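Local atomic coordinates of predicted sugar phosphatases of the HAD superfamily (Cytophaga hutchinsonii, PDB entry 2HX1), a protein that is probably a phosphatase of the haloacid dehalogenase superfamily that binds magnesium and removes phosphate from sugar phosphates. Residues 142-146 with 147-151; 62-65 with 66-70. All coordinates share one frame; numbering follows the deposited sequence.

Interaction 1 of 2, residues 142-146 with 147-151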
loop_
_atom_site.group_PDB
_atom_site.type_symbol
_atom_site.label_atom_id
_atom_site.label_comp_id
_atom_site.label_asym_id
_atom_site.label_seq_id
_atom_site.Cartn_x
_atom_site.Cartn_y
_atom_site.Cartn_z
ATOM N N GLU A 142 7.118 -7.848 23.537
ATOM C CA GLU A 142 7.358 -7.441 24.922
ATOM C C GLU A 142 8.843 -7.269 25.216
ATOM O O GLU A 142 9.676 -7.782 24.493
ATOM C CB GLU A 142 6.775 -8.471 25.886
ATOM C CG GLU A 142 5.279 -8.489 25.864
ATOM C CD GLU A 142 4.678 -9.560 26.764
ATOM O OE1 GLU A 142 5.297 -10.640 26.940
ATOM O OE2 GLU A 142 3.568 -9.319 27.278
ATOM N N GLY A 143 9.159 -6.553 26.295
ATOM C CA GLY A 143 10.516 -6.513 26.822
ATOM C C GLY A 143 11.217 -5.202 26.615
ATOM O O GLY A 143 12.371 -5.046 27.010
ATOM N N PHE A 144 10.532 -4.240 25.998
ATOM C CA PHE A 144 11.127 -2.947 25.739
ATOM C C PHE A 144 10.096 -1.828 25.720
ATOM O O PHE A 144 8.895 -2.069 25.550
ATOM C CB PHE A 144 11.910 -2.977 24.418
ATOM C CG PHE A 144 11.067 -3.276 23.215
ATOM C CD1 PHE A 144 10.781 -4.593 22.863
ATOM C CD2 PHE A 144 10.600 -2.233 22.414
ATOM C CE1 PHE A 144 9.971 -4.876 21.757
ATOM C CE2 PHE A 144 9.818 -2.475 21.309
ATOM C CZ PHE A 144 9.481 -3.817 20.969
ATOM N N ASN A 145 10.584 -0.602 25.911
ATOM C CA ASN A 145 9.748 0.594 25.891
ATOM C C ASN A 145 9.574 1.002 24.459
ATOM O O ASN A 145 10.541 1.377 23.801
ATOM C CB ASN A 145 10.339 1.772 26.690
ATOM C CG ASN A 145 9.438 3.025 26.668
ATOM O OD1 ASN A 145 9.074 3.539 25.596
ATOM N ND2 ASN A 145 9.095 3.536 27.860
ATOM N N TRP A 146 8.331 0.951 23.981
ATOM C CA TRP A 146 8.043 1.179 22.573
ATOM C C TRP A 146 8.314 2.609 22.126
ATOM O O TRP A 146 8.775 2.829 21.029
ATOM C CB TRP A 146 6.581 0.846 22.241
ATOM C CG TRP A 146 6.266 -0.625 22.006
ATOM C CD1 TRP A 146 6.973 -1.706 22.437
ATOM C CD2 TRP A 146 5.113 -1.144 21.338
ATOM N NE1 TRP A 146 6.347 -2.873 22.058
ATOM C CE2 TRP A 146 5.202 -2.556 21.381
ATOM C CE3 TRP A 146 4.030 -0.560 20.700
ATOM C CZ2 TRP A 146 4.238 -3.385 20.810
ATOM C CZ3 TRP A 146 3.068 -1.390 20.133
ATOM C CH2 TRP A 146 3.188 -2.783 20.179
ATOM N N PHE A 147 7.979 3.588 22.951
ATOM C CA PHE A 147 8.201 4.986 22.592
ATOM C C PHE A 147 9.675 5.238 22.380
ATOM O O PHE A 147 10.083 5.837 21.348
ATOM C CB PHE A 147 7.650 5.914 23.661
ATOM C CG PHE A 147 8.042 7.364 23.502
ATOM C CD1 PHE A 147 7.457 8.164 22.540
ATOM C CD2 PHE A 147 8.965 7.957 24.386
ATOM C CE1 PHE A 147 7.792 9.525 22.432
ATOM C CE2 PHE A 147 9.302 9.312 24.280
ATOM C CZ PHE A 147 8.700 10.102 23.313
ATOM N N HIS A 148 10.472 4.759 23.335
ATOM C CA HIS A 148 11.924 4.884 23.259
ATOM C C HIS A 148 12.539 4.110 22.105
ATOM O O HIS A 148 13.270 4.648 21.270
ATOM C CB HIS A 148 12.570 4.446 24.580
ATOM C CG HIS A 148 12.289 5.373 25.720
ATOM N ND1 HIS A 148 12.383 4.980 27.042
ATOM C CD2 HIS A 148 11.906 6.674 25.736
ATOM C CE1 HIS A 148 12.064 6.000 27.819
ATOM N NE2 HIS A 148 11.760 7.037 27.053
ATOM N N ASP A 149 12.192 2.838 22.015
ATOM C CA ASP A 149 12.942 1.907 21.156
ATOM C C ASP A 149 12.418 1.719 19.757
ATOM O O ASP A 149 13.178 1.321 18.883
ATOM C CB ASP A 149 13.107 0.590 21.894
ATOM C CG ASP A 149 13.944 0.759 23.154
ATOM O OD1 ASP A 149 14.571 1.845 23.280
ATOM O OD2 ASP A 149 13.999 -0.171 23.993
ATOM N N LEU A 150 11.149 2.028 19.503
ATOM C CA LEU A 150 10.683 2.129 18.114
ATOM C C LEU A 150 11.292 3.332 17.409
ATOM O O LEU A 150 11.715 3.253 16.246
ATOM C CB LEU A 150 9.159 2.216 18.028
ATOM C CG LEU A 150 8.520 0.918 18.539
ATOM C CD1 LEU A 150 7.044 0.965 18.382
ATOM C CD2 LEU A 150 9.118 -0.332 17.843
ATOM N N ASN A 151 11.292 4.459 18.111
ATOM C CA ASN A 151 12.050 5.621 17.673
ATOM C C ASN A 151 13.515 5.307 17.462
ATOM O O ASN A 151 14.058 5.632 16.393
ATOM C CB ASN A 151 11.866 6.797 18.621
ATOM C CG ASN A 151 10.621 7.594 18.312
ATOM O OD1 ASN A 151 10.515 8.188 17.231
ATOM N ND2 ASN A 151 9.681 7.644 19.264
HETATM O O HOH W 1 13.381 -0.005 26.446
#

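Interaction 2 of 2, residues 62-65 with 66-70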
loop_
_atom_site.group_PDB
_atom_site.type_symbol
_atom_site.label_atom_id
_atom_site.label_comp_id
_atom_site.label_asym_id
_atom_site.label_seq_id
_atom_site.Cartn_x
_atom_site.Cartn_y
_atom_site.Cartn_z
ATOM N N GLN A 62 12.708 -24.875 24.089
ATOM C CA GLN A 62 11.786 -24.090 24.934
ATOM C C GLN A 62 10.368 -24.129 24.421
ATOM O O GLN A 62 9.443 -24.184 25.207
ATOM C CB GLN A 62 12.250 -22.627 25.054
ATOM C CG GLN A 62 13.477 -22.435 25.961
ATOM C CD GLN A 62 14.044 -20.981 25.945
ATOM O OE1 GLN A 62 14.335 -20.394 24.863
ATOM N NE2 GLN A 62 14.202 -20.401 27.147
ATOM N N LEU A 63 10.187 -24.115 23.104
ATOM C CA LEU A 63 8.867 -24.303 22.513
ATOM C C LEU A 63 8.287 -25.667 22.899
ATOM O O LEU A 63 7.101 -25.759 23.234
ATOM C CB LEU A 63 8.951 -24.162 20.983
ATOM C CG LEU A 63 9.304 -22.806 20.373
ATOM C CD1 LEU A 63 9.486 -22.971 18.846
ATOM C CD2 LEU A 63 8.197 -21.832 20.692
ATOM N N ALA A 64 9.122 -26.709 22.876
ATOM C CA ALA A 64 8.699 -28.058 23.306
ATOM C C ALA A 64 8.393 -28.105 24.800
ATOM O O ALA A 64 7.426 -28.743 25.206
ATOM C CB ALA A 64 9.746 -29.137 22.941
ATOM N N ASP A 65 9.208 -27.421 25.607
ATOM C CA ASP A 65 8.987 -27.339 27.060
ATOM C C ASP A 65 7.635 -26.737 27.383
ATOM O O ASP A 65 6.975 -27.161 28.315
ATOM C CB ASP A 65 10.090 -26.503 27.727
ATOM C CG ASP A 65 9.909 -26.379 29.254
ATOM O OD1 ASP A 65 9.940 -27.411 29.955
ATOM O OD2 ASP A 65 9.731 -25.238 29.743
ATOM N N SER A 66 7.209 -25.750 26.598
ATOM C CA SER A 66 5.875 -25.172 26.771
ATOM C C SER A 66 4.764 -26.166 26.590
ATOM O O SER A 66 3.791 -26.093 27.311
ATOM C CB SER A 66 5.601 -24.027 25.797
ATOM O OG SER A 66 6.597 -23.036 25.886
ATOM N N TYR A 67 4.890 -27.069 25.608
ATOM C CA TYR A 67 3.907 -28.153 25.417
ATOM C C TYR A 67 3.970 -29.148 26.558
ATOM O O TYR A 67 2.938 -29.608 27.011
ATOM C CB TYR A 67 4.088 -28.884 24.067
ATOM C CG TYR A 67 3.701 -28.041 22.860
ATOM C CD1 TYR A 67 2.384 -27.778 22.562
ATOM C CD2 TYR A 67 4.667 -27.480 22.058
ATOM C CE1 TYR A 67 2.034 -26.994 21.457
ATOM C CE2 TYR A 67 4.337 -26.694 20.976
ATOM C CZ TYR A 67 3.030 -26.461 20.674
ATOM O OH TYR A 67 2.753 -25.677 19.587
ATOM N N HIS A 68 5.173 -29.481 27.017
ATOM C CA HIS A 68 5.327 -30.369 28.188
ATOM C C HIS A 68 4.624 -29.809 29.415
ATOM O O HIS A 68 3.873 -30.522 30.060
ATOM C CB HIS A 68 6.784 -30.616 28.522
ATOM C CG HIS A 68 7.541 -31.245 27.403
ATOM N ND1 HIS A 68 8.904 -31.137 27.273
ATOM C CD2 HIS A 68 7.112 -31.960 26.337
ATOM C CE1 HIS A 68 9.285 -31.773 26.180
ATOM N NE2 HIS A 68 8.216 -32.284 25.596
ATOM N N LYS A 69 4.821 -28.520 29.689
ATOM C CA LYS A 69 4.138 -27.865 30.809
ATOM C C LYS A 69 2.646 -28.010 30.695
ATOM O O LYS A 69 1.990 -28.235 31.698
ATOM C CB LYS A 69 4.467 -26.368 30.914
ATOM C CG LYS A 69 5.885 -26.063 31.420
ATOM C CD LYS A 69 6.007 -24.578 31.809
ATOM C CE LYS A 69 7.234 -23.890 31.192
ATOM N NZ LYS A 69 7.121 -22.390 31.198
ATOM N N LEU A 70 2.122 -27.879 29.475
ATOM C CA LEU A 70 0.687 -28.009 29.212
ATOM C C LEU A 70 0.217 -29.482 29.153
ATOM O O LEU A 70 -0.965 -29.768 28.964
ATOM C CB LEU A 70 0.310 -27.279 27.927
ATOM C CG LEU A 70 0.491 -25.747 27.971
ATOM C CD1 LEU A 70 0.324 -25.067 26.617
ATOM C CD2 LEU A 70 -0.458 -25.139 28.992
HETATM O O HOH W 2 10.535 -30.213 28.828
#

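Interaction 1 of 2, residues 142-146 with 147-151
N145 and H148 meet flat against each other at the N-cap of helix 146-159. This helix follows the middle strand, 133-138, of the second parallel sheet, whose place in the chain is consistent with the cap domain of a HAD phosphatase. The N145 amide lies over one face of the H148 imidazole, with the two planes 19° apart and N145 CG 3.6 Å from H148 ND1. CG of N145 is trans to its own backbone N (chi1 -180°), which turns OD1 back over the first turn. There OD1 accepts from H148 N at 2.9 Å along an almost straight N-H, although the donor sits 39° above the carbonyl plane. Asparagine suits an N-cap because its short amide can satisfy an NH for which the helix has no earlier carbonyl.

The carboxylate of D149 runs back past the phenyl ring of F144: the two planes are not far from parallel, and D149 OD2 comes 3.5 Å from F144 CB. A water accepts from N145 N; its approach to D149 OD2 is suspiciously short, so that second link is less certain. An acidic group at the helix start probably also interacts favourably with the helix dipole. The apolar side is built differently. L150 lies along W146, while it approaches F144 roughly perpendicularly and brings CD2 to the edge of the phenyl ring, 4.1 Å from CE2. W146 and L150 both pack on V187 and M190 of helix 184-195; the indole nitrogen of W146 is spent on D141 O. F147 leads away from this cluster, and its ring meets W146 of the second subunit edge-to-face. Where W146 and L150 run together, L150 CD1 rests 3.9 Å from W146 CB.

Interaction 2 of 2, residues 62-65 with 66-70
A64 and H68 lie one turn apart on helix 60-69, the crossover helix of a beta-alpha-beta unit that links strands 48-53 and 80-82 in the Rossmann-like core of the HAD fold. A64 O accepts from H68 N at 3.0 Å, and the H68 imidazole also folds over this oxygen, which stands 3.3 Å above the ring plane, over its centre. The ring is held at its far end by NE2, which is bonded to I75 O beyond the helix.

The tight side faces strand 80-82. L63, A64 and Y67 all lean on I80; A64, with only a methyl, probably lets the helix come close to I80. The phenol ring of Y67 has its edge toward A64 CA, and its CD2 comes within 3.2 Å of L63 O. The bond from Y67 N to that same carbonyl oxygen is weak, at 3.5 Å. K26 makes a cation-pi contact with the Y67 ring, so the tyrosine serves both the apolar interior and a nearby charge.

The other side is looser and belongs to polar side chains, of which D65 is modelled in two conformers. In the one described here its CG is trans to the backbone N (chi1 180°), and the carboxylate reaches K69 one turn on, an approach that is uncertain because it rests on this conformer. The acid meets the aliphatic part of the lysine more closely than the ammonium, D65 OD2 to K69 CE being 3.2 Å and OD2 to NZ 4.1 Å, too long for a salt bridge. Serine fits beside these because its small side chain keeps near the backbone: S66 OG lies 3.1 Å from Q62 O, the carbonyl that S66 N also uses.

Overall arrangement
Interaction 1 is the start of helix 146-159 with the loop before it; interaction 2 lies within helix 60-69. They belong to different domains: interaction 1 to the five-stranded parallel sheet, interaction 2 to the six-stranded sheet, with the magnesium site in the loops just after strands 16-19 and 228-232. Their centres are 28 Å apart and they do not touch. In interaction 1 a side-chain acceptor and a water meet backbone NH groups; interaction 2 runs along the body of its helix, where ordinary main-chain bonds dominate. Each is part buried and part exposed. In interaction 1 the apolar side packs on a second helix and the W146 and F147 rings reach the second subunit, whereas interaction 2 stays within its chain and presses a single face on a strand.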